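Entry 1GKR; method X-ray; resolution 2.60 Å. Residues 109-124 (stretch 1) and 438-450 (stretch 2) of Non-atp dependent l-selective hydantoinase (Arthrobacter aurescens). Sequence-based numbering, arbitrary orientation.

Stretch 1 109-124: KKKQAGQRLKVDFALY
Stretch 2, residues 438-450: EVLVEQGFGQFVT

One carbonyl, that of Leu117, serves two amides, that of Gly444 within a type II turn and that of Gly446 just after it: Gly444 N donates to Leu117 O at 2.9 Å and Gly446 N to the same Leu117 O at 3.1 Å. Stretch 1 is helical through Arg116, leaves helical phi/psi at Leu117 (-70/149) and becomes a strand from Asp120. Stretch 2 opens as a strand (438-439), then makes the type II turn, Glu442 to Phe445, closed by Phe445 N to Glu442 O (3.2 Å). Gly444 (104/-12) lies 4.0 Å CA-CA from Gln115; a CB there would clash with Gln115 O, and one on Gly446 with Val119 O. The O of water 1 lies 2.8 Å from Gly114 O and 2.9 Å from Gly446 O, linking the two carbonyls. Beyond the turn the chains run parallel and pair through a single bridge, Phe121 with Phe448 (CA-CA 5.1 Å): Phe121 N donates to Gln447 O (3.0 Å), and Val449 N to Phe121 O (2.7 Å). Asp120 (chi1 m) accepts Gln447 N at OD1 (2.8 Å, nearly linear). Phe448 CA sits over a face of the Phe121 ring (chi1 p), 3.8 Å from its centroid. The Phe448 ring (chi1 t) is covered on one face by the extended, all-t Lys110, whose polarised C-H groups meet the pi face, CD 4.2 Å from the ring centroid and 6° off the normal. Lys118 (m, t, t, p) lays its methylenes against Val439 in apolar contact, CD to CG1 3.7 Å.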

ATOM      1  N   LYS A 109      10.912  35.410  28.366  1.00 25.67           N
ATOM      2  CA  LYS A 109      10.317  34.214  28.960  1.00 23.07           C
ATOM      3  C   LYS A 109      11.402  33.351  29.600  1.00 22.70           C
ATOM      4  O   LYS A 109      11.196  32.767  30.657  1.00 22.72           O
ATOM      5  CB  LYS A 109       9.546  33.400  27.913  1.00 20.13           C
ATOM      6  CG  LYS A 109       8.770  32.243  28.529  1.00 20.82           C
ATOM      7  CD  LYS A 109       8.145  31.297  27.504  1.00 19.89           C
ATOM      8  CE  LYS A 109       6.768  31.741  27.095  1.00 18.61           C
ATOM      9  NZ  LYS A 109       5.914  30.573  26.754  1.00 20.53           N
ATOM     10  N   LYS A 110      12.565  33.290  28.966  1.00 22.08           N
ATOM     11  CA  LYS A 110      13.669  32.500  29.483  1.00 24.37           C
ATOM     12  C   LYS A 110      14.150  33.031  30.828  1.00 26.33           C
ATOM     13  O   LYS A 110      14.455  32.264  31.750  1.00 25.96           O
ATOM     14  CB  LYS A 110      14.810  32.526  28.482  1.00 25.50           C
ATOM     15  CG  LYS A 110      16.113  31.949  28.974  1.00 26.41           C
ATOM     16  CD  LYS A 110      17.072  31.936  27.811  1.00 32.97           C
ATOM     17  CE  LYS A 110      18.514  31.836  28.236  1.00 37.27           C
ATOM     18  NZ  LYS A 110      19.362  31.989  27.015  1.00 41.51           N
ATOM     19  N   LYS A 111      14.216  34.353  30.921  1.00 26.95           N
ATOM     20  CA  LYS A 111      14.653  35.028  32.129  1.00 26.68           C
ATOM     21  C   LYS A 111      13.675  34.711  33.247  1.00 25.06           C
ATOM     22  O   LYS A 111      14.065  34.267  34.324  1.00 24.23           O
ATOM     23  CB  LYS A 111      14.698  36.524  31.862  1.00 30.39           C
ATOM     24  CG  LYS A 111      15.242  37.386  32.979  1.00 36.67           C
ATOM     25  CD  LYS A 111      15.271  38.829  32.487  1.00 46.04           C
ATOM     26  CE  LYS A 111      15.207  39.846  33.620  1.00 51.18           C
ATOM     27  NZ  LYS A 111      14.962  41.218  33.071  1.00 54.42           N
ATOM     28  N   GLN A 112      12.400  34.930  32.974  1.00 23.29           N
ATOM     29  CA  GLN A 112      11.345  34.666  33.939  1.00 25.81           C
ATOM     30  C   GLN A 112      11.307  33.207  34.377  1.00 24.83           C
ATOM     31  O   GLN A 112      11.379  32.901  35.570  1.00 23.59           O
ATOM     32  CB  GLN A 112      10.002  35.031  33.323  1.00 30.98           C
ATOM     33  CG  GLN A 112       9.860  36.497  33.033  1.00 38.81           C
ATOM     34  CD  GLN A 112       9.233  37.220  34.185  1.00 43.80           C
ATOM     35  OE1 GLN A 112       9.691  37.110  35.328  1.00 47.08           O
ATOM     36  NE2 GLN A 112       8.166  37.962  33.902  1.00 48.84           N
ATOM     37  N   ALA A 113      11.171  32.316  33.395  1.00 23.18           N
ATOM     38  CA  ALA A 113      11.117  30.879  33.636  1.00 20.97           C
ATOM     39  C   ALA A 113      12.277  30.434  34.518  1.00 20.30           C
ATOM     40  O   ALA A 113      12.101  29.626  35.431  1.00 18.83           O
ATOM     41  CB  ALA A 113      11.163  30.136  32.318  1.00 18.88           C
ATOM     42  N   GLY A 114      13.462  30.963  34.234  1.00 18.89           N
ATOM     43  CA  GLY A 114      14.629  30.602  35.014  1.00 21.20           C
ATOM     44  C   GLY A 114      14.583  31.052  36.465  1.00 21.23           C
ATOM     45  O   GLY A 114      15.216  30.451  37.335  1.00 21.00           O
ATOM     46  N   GLN A 115      13.832  32.108  36.735  1.00 20.92           N
ATOM     47  CA  GLN A 115      13.735  32.623  38.087  1.00 22.50           C
ATOM     48  C   GLN A 115      12.631  31.990  38.903  1.00 22.28           C
ATOM     49  O   GLN A 115      12.685  32.000  40.132  1.00 22.16           O
ATOM     50  CB  GLN A 115      13.493  34.125  38.063  1.00 25.43           C
ATOM     51  CG  GLN A 115      14.602  34.946  37.459  1.00 33.33           C
ATOM     52  CD  GLN A 115      14.183  36.396  37.252  1.00 39.18           C
ATOM     53  OE1 GLN A 115      14.968  37.222  36.771  1.00 43.01           O
ATOM     54  NE2 GLN A 115      12.933  36.713  37.609  1.00 39.75           N
ATOM     55  N   ARG A 116      11.627  31.428  38.245  1.00 22.50           N
ATOM     56  CA  ARG A 116      10.533  30.868  39.013  1.00 24.71           C
ATOM     57  C   ARG A 116      10.228  29.381  38.904  1.00 25.64           C
ATOM     58  O   ARG A 116       9.538  28.832  39.769  1.00 25.91           O
ATOM     59  CB  ARG A 116       9.276  31.687  38.736  1.00 25.45           C
ATOM     60  CG  ARG A 116       9.389  33.112  39.257  1.00 26.68           C
ATOM     61  CD  ARG A 116       8.130  33.901  39.013  1.00 26.69           C
ATOM     62  NE  ARG A 116       8.084  34.444  37.666  1.00 28.75           N
ATOM     63  CZ  ARG A 116       7.050  34.306  36.846  1.00 31.93           C
ATOM     64  NH1 ARG A 116       5.975  33.630  37.245  1.00 30.95           N
ATOM     65  NH2 ARG A 116       7.084  34.857  35.632  1.00 33.71           N
ATOM     66  N   LEU A 117      10.738  28.723  37.865  1.00 24.46           N
ATOM     67  CA  LEU A 117      10.494  27.294  37.681  1.00 21.16           C
ATOM     68  C   LEU A 117      11.221  26.450  38.719  1.00 22.10           C
ATOM     69  O   LEU A 117      12.291  26.824  39.202  1.00 23.24           O
ATOM     70  CB  LEU A 117      10.919  26.869  36.282  1.00 17.11           C
ATOM     71  CG  LEU A 117       9.871  27.201  35.231  1.00 16.47           C
ATOM     72  CD1 LEU A 117      10.449  26.984  33.839  1.00 13.47           C
ATOM     73  CD2 LEU A 117       8.639  26.330  35.483  1.00 10.94           C
ATOM     74  N   LYS A 118      10.633  25.310  39.067  1.00 22.30           N
ATOM     75  CA  LYS A 118      11.241  24.430  40.055  1.00 20.04           C
ATOM     76  C   LYS A 118      11.819  23.142  39.447  1.00 19.63           C
ATOM     77  O   LYS A 118      12.526  22.398  40.122  1.00 22.40           O
ATOM     78  CB  LYS A 118      10.233  24.109  41.162  1.00 17.97           C
ATOM     79  CG  LYS A 118       9.854  25.296  42.055  1.00 16.31           C
ATOM     80  CD  LYS A 118       9.229  24.779  43.351  1.00 21.10           C
ATOM     81  CE  LYS A 118       9.058  25.862  44.407  1.00 22.39           C
ATOM     82  NZ  LYS A 118       7.876  26.719  44.118  1.00 26.31           N
ATOM     83  N   VAL A 119      11.510  22.866  38.185  1.00 17.10           N
ATOM     84  CA  VAL A 119      12.081  21.705  37.506  1.00 15.73           C
ATOM     85  C   VAL A 119      12.812  22.292  36.293  1.00 16.08           C
ATOM     86  O   VAL A 119      12.646  23.468  35.988  1.00 15.83           O
ATOM     87  CB  VAL A 119      10.999  20.694  37.081  1.00 14.60           C
ATOM     88  CG1 VAL A 119      10.315  20.127  38.324  1.00 13.50           C
ATOM     89  CG2 VAL A 119       9.990  21.351  36.171  1.00 12.25           C
ATOM     90  N   ASP A 120      13.637  21.514  35.608  1.00 15.46           N
ATOM     91  CA  ASP A 120      14.365  22.081  34.475  1.00 14.50           C
ATOM     92  C   ASP A 120      13.460  22.303  33.262  1.00 14.37           C
ATOM     93  O   ASP A 120      12.376  21.710  33.165  1.00 12.69           O
ATOM     94  CB  ASP A 120      15.571  21.197  34.126  1.00 16.48           C
ATOM     95  CG  ASP A 120      16.732  21.364  35.120  1.00 18.79           C
ATOM     96  OD1 ASP A 120      16.620  22.164  36.078  1.00 16.08           O
ATOM     97  OD2 ASP A 120      17.768  20.694  34.938  1.00 21.12           O
ATOM     98  N   PHE A 121      13.902  23.143  32.330  1.00 10.12           N
ATOM     99  CA  PHE A 121      13.067  23.448  31.187  1.00 10.54           C
ATOM    100  C   PHE A 121      13.802  23.783  29.897  1.00 12.37           C
ATOM    101  O   PHE A 121      14.952  24.222  29.906  1.00 14.99           O
ATOM    102  CB  PHE A 121      12.183  24.641  31.534  1.00 10.46           C
ATOM    103  CG  PHE A 121      12.971  25.901  31.806  1.00 10.90           C
ATOM    104  CD1 PHE A 121      13.653  26.068  33.008  1.00  9.29           C
ATOM    105  CD2 PHE A 121      13.096  26.888  30.826  1.00 10.00           C
ATOM    106  CE1 PHE A 121      14.459  27.200  33.232  1.00  7.86           C
ATOM    107  CE2 PHE A 121      13.899  28.020  31.041  1.00  9.42           C
ATOM    108  CZ  PHE A 121      14.581  28.173  32.245  1.00  5.69           C
ATOM    109  N   ALA A 122      13.095  23.591  28.791  1.00 10.93           N
ATOM    110  CA  ALA A 122      13.581  23.907  27.462  1.00 11.51           C
ATOM    111  C   ALA A 122      12.448  24.759  26.884  1.00 14.26           C
ATOM    112  O   ALA A 122      11.314  24.695  27.369  1.00 14.18           O
ATOM    113  CB  ALA A 122      13.756  22.640  26.646  1.00 11.54           C
ATOM    114  N   LEU A 123      12.728  25.540  25.847  1.00 14.10           N
ATOM    115  CA  LEU A 123      11.691  26.382  25.281  1.00 12.21           C
ATOM    116  C   LEU A 123      11.441  26.267  23.795  1.00 12.63           C
ATOM    117  O   LEU A 123      12.356  26.070  22.999  1.00 14.45           O
ATOM    118  CB  LEU A 123      11.988  27.836  25.595  1.00 11.49           C
ATOM    119  CG  LEU A 123      11.946  28.194  27.067  1.00 11.75           C
ATOM    120  CD1 LEU A 123      12.394  29.619  27.220  1.00 14.88           C
ATOM    121  CD2 LEU A 123      10.541  28.016  27.605  1.00 10.65           C
ATOM    122  N   TYR A 124      10.169  26.412  23.446  1.00 12.58           N
ATOM    123  CA  TYR A 124       9.701  26.395  22.069  1.00 12.50           C
ATOM    124  C   TYR A 124       9.611  27.844  21.638  1.00 14.47           C
ATOM    125  O   TYR A 124       9.467  28.743  22.463  1.00 16.03           O
ATOM    126  CB  TYR A 124       8.275  25.877  21.979  1.00 10.48           C
ATOM    127  CG  TYR A 124       8.102  24.401  21.945  1.00 12.31           C
ATOM    128  CD1 TYR A 124       8.381  23.679  20.784  1.00  8.86           C
ATOM    129  CD2 TYR A 124       7.577  23.722  23.052  1.00 10.49           C
ATOM    130  CE1 TYR A 124       8.127  22.319  20.719  1.00 12.31           C
ATOM    131  CE2 TYR A 124       7.322  22.363  23.000  1.00 10.96           C
ATOM    132  CZ  TYR A 124       7.596  21.668  21.830  1.00 14.16           C
ATOM    133  OH  TYR A 124       7.335  20.327  21.756  1.00 17.26           O
ATOM    134  N   GLU A 438       6.035  16.270  48.903  1.00 34.52           N
ATOM    135  CA  GLU A 438       6.541  17.552  49.358  1.00 33.83           C
ATOM    136  C   GLU A 438       7.578  18.147  48.435  1.00 29.82           C
ATOM    137  O   GLU A 438       8.573  17.502  48.127  1.00 29.37           O
ATOM    138  CB  GLU A 438       7.183  17.383  50.727  1.00 41.23           C
ATOM    139  CG  GLU A 438       6.225  17.249  51.877  1.00 52.43           C
ATOM    140  CD  GLU A 438       5.891  18.590  52.485  1.00 60.02           C
ATOM    141  OE1 GLU A 438       5.039  19.317  51.918  1.00 64.25           O
ATOM    142  OE2 GLU A 438       6.501  18.923  53.527  1.00 65.37           O
ATOM    143  N   VAL A 439       7.369  19.374  47.988  1.00 24.96           N
ATOM    144  CA  VAL A 439       8.393  19.973  47.156  1.00 24.89           C
ATOM    145  C   VAL A 439       9.383  20.548  48.151  1.00 26.21           C
ATOM    146  O   VAL A 439       8.985  21.206  49.097  1.00 28.91           O
ATOM    147  CB  VAL A 439       7.846  21.077  46.262  1.00 22.62           C
ATOM    148  CG1 VAL A 439       9.000  21.767  45.545  1.00 20.57           C
ATOM    149  CG2 VAL A 439       6.872  20.486  45.258  1.00 17.56           C
ATOM    150  N   LEU A 440      10.669  20.290  47.940  1.00 27.34           N
ATOM    151  CA  LEU A 440      11.709  20.742  48.860  1.00 27.36           C
ATOM    152  C   LEU A 440      12.665  21.741  48.249  1.00 28.37           C
ATOM    153  O   LEU A 440      13.735  21.990  48.800  1.00 28.33           O
ATOM    154  CB  LEU A 440      12.537  19.550  49.325  1.00 26.67           C
ATOM    155  CG  LEU A 440      11.774  18.317  49.794  1.00 29.70           C
ATOM    156  CD1 LEU A 440      12.681  17.094  49.741  1.00 28.28           C
ATOM    157  CD2 LEU A 440      11.246  18.559  51.188  1.00 28.43           C
ATOM    158  N   VAL A 441      12.305  22.322  47.119  1.00 30.32           N
ATOM    159  CA  VAL A 441      13.229  23.248  46.493  1.00 31.95           C
ATOM    160  C   VAL A 441      12.575  24.618  46.242  1.00 34.17           C
ATOM    161  O   VAL A 441      11.361  24.711  46.038  1.00 34.90           O
ATOM    162  CB  VAL A 441      13.775  22.594  45.196  1.00 31.76           C
ATOM    163  CG1 VAL A 441      12.877  22.905  44.017  1.00 31.35           C
ATOM    164  CG2 VAL A 441      15.196  23.014  44.966  1.00 31.78           C
ATOM    165  N   GLU A 442      13.373  25.683  46.291  1.00 35.86           N
ATOM    166  CA  GLU A 442      12.840  27.029  46.082  1.00 38.47           C
ATOM    167  C   GLU A 442      12.669  27.408  44.621  1.00 34.93           C
ATOM    168  O   GLU A 442      13.298  26.838  43.738  1.00 34.07           O
ATOM    169  CB  GLU A 442      13.711  28.079  46.787  1.00 45.11           C
ATOM    170  CG  GLU A 442      15.175  27.684  47.019  1.00 59.05           C
ATOM    171  CD  GLU A 442      15.974  27.442  45.734  1.00 65.44           C
ATOM    172  OE1 GLU A 442      16.040  28.360  44.878  1.00 70.05           O
ATOM    173  OE2 GLU A 442      16.551  26.334  45.589  1.00 66.06           O
ATOM    174  N   GLN A 443      11.805  28.378  44.365  1.00 32.85           N
ATOM    175  CA  GLN A 443      11.574  28.796  42.997  1.00 31.10           C
ATOM    176  C   GLN A 443      12.854  29.308  42.350  1.00 27.17           C
ATOM    177  O   GLN A 443      13.627  30.021  42.969  1.00 26.56           O
ATOM    178  CB  GLN A 443      10.483  29.861  42.955  1.00 32.22           C
ATOM    179  CG  GLN A 443      10.733  31.061  43.824  1.00 35.70           C
ATOM    180  CD  GLN A 443       9.594  32.064  43.733  1.00 38.05           C
ATOM    181  OE1 GLN A 443       8.474  31.801  44.198  1.00 36.68           O
ATOM    182  NE2 GLN A 443       9.867  33.215  43.119  1.00 36.54           N
ATOM    183  N   GLY A 444      13.079  28.923  41.102  1.00 23.85           N
ATOM    184  CA  GLY A 444      14.274  29.362  40.413  1.00 22.03           C
ATOM    185  C   GLY A 444      15.304  28.256  40.333  1.00 22.34           C
ATOM    186  O   GLY A 444      16.298  28.366  39.605  1.00 23.64           O
ATOM    187  N   PHE A 445      15.074  27.188  41.088  1.00 19.58           N
ATOM    188  CA  PHE A 445      15.981  26.054  41.087  1.00 18.98           C
ATOM    189  C   PHE A 445      16.164  25.482  39.673  1.00 19.90           C
ATOM    190  O   PHE A 445      17.256  25.015  39.325  1.00 19.45           O
ATOM    191  CB  PHE A 445      15.451  24.960  42.007  1.00 19.51           C
ATOM    192  CG  PHE A 445      16.205  23.671  41.901  1.00 21.19           C
ATOM    193  CD1 PHE A 445      17.481  23.546  42.444  1.00 21.53           C
ATOM    194  CD2 PHE A 445      15.659  22.588  41.217  1.00 21.79           C
ATOM    195  CE1 PHE A 445      18.207  22.359  42.306  1.00 21.22           C
ATOM    196  CE2 PHE A 445      16.375  21.401  41.072  1.00 21.74           C
ATOM    197  CZ  PHE A 445      17.651  21.288  41.617  1.00 21.19           C
ATOM    198  N   GLY A 446      15.095  25.519  38.872  1.00 18.05           N
ATOM    199  CA  GLY A 446      15.140  25.004  37.514  1.00 17.84           C
ATOM    200  C   GLY A 446      16.121  25.705  36.585  1.00 21.01           C
ATOM    201  O   GLY A 446      16.242  26.932  36.585  1.00 22.05           O
ATOM    202  N   GLN A 447      16.826  24.914  35.784  1.00 21.82           N
ATOM    203  CA  GLN A 447      17.796  25.442  34.840  1.00 23.03           C
ATOM    204  C   GLN A 447      17.266  25.305  33.421  1.00 21.63           C
ATOM    205  O   GLN A 447      16.455  24.429  33.116  1.00 20.37           O
ATOM    206  CB  GLN A 447      19.095  24.654  34.893  1.00 28.99           C
ATOM    207  CG  GLN A 447      19.611  24.359  36.256  1.00 40.42           C
ATOM    208  CD  GLN A 447      20.520  25.436  36.751  1.00 46.54           C
ATOM    209  OE1 GLN A 447      20.078  26.549  37.046  1.00 50.66           O
ATOM    210  NE2 GLN A 447      21.814  25.122  36.840  1.00 48.85           N
ATOM    211  N   PHE A 448      17.765  26.175  32.556  1.00 18.85           N
ATOM    212  CA  PHE A 448      17.419  26.183  31.155  1.00 17.03           C
ATOM    213  C   PHE A 448      18.222  25.044  30.531  1.00 18.19           C
ATOM    214  O   PHE A 448      19.396  24.874  30.850  1.00 21.49           O
ATOM    215  CB  PHE A 448      17.863  27.518  30.574  1.00 15.32           C
ATOM    216  CG  PHE A 448      17.681  27.639  29.100  1.00 19.02           C
ATOM    217  CD1 PHE A 448      16.413  27.614  28.536  1.00 21.43           C
ATOM    218  CD2 PHE A 448      18.777  27.826  28.271  1.00 19.21           C
ATOM    219  CE1 PHE A 448      16.240  27.780  27.159  1.00 23.85           C
ATOM    220  CE2 PHE A 448      18.617  27.994  26.894  1.00 21.50           C
ATOM    221  CZ  PHE A 448      17.348  27.971  26.337  1.00 21.37           C
ATOM    222  N   VAL A 449      17.607  24.233  29.680  1.00 17.86           N
ATOM    223  CA  VAL A 449      18.369  23.171  29.034  1.00 17.32           C
ATOM    224  C   VAL A 449      18.208  23.352  27.534  1.00 18.20           C
ATOM    225  O   VAL A 449      17.189  23.855  27.065  1.00 16.24           O
ATOM    226  CB  VAL A 449      17.937  21.739  29.505  1.00 16.32           C
ATOM    227  CG1 VAL A 449      16.895  21.840  30.586  1.00 15.64           C
ATOM    228  CG2 VAL A 449      17.458  20.906  28.346  1.00 13.61           C
ATOM    229  N   THR A 450      19.228  22.963  26.781  1.00 19.36           N
ATOM    230  CA  THR A 450      19.175  23.140  25.347  1.00 23.14           C
ATOM    231  C   THR A 450      20.057  22.166  24.555  1.00 25.94           C
ATOM    232  O   THR A 450      20.451  21.123  25.053  1.00 29.90           O
ATOM    233  CB  THR A 450      19.583  24.571  25.014  1.00 23.00           C
ATOM    234  OG1 THR A 450      19.325  24.836  23.628  1.00 27.64           O
ATOM    235  CG2 THR A 450      21.067  24.765  25.310  1.00 18.78           C
TER
HETATM  236  O   HOH W   1      17.781  29.397  36.858  1.00 30.37           O
HETATM  237  O   HOH W   2      15.314  25.309  25.031  1.00  9.25           O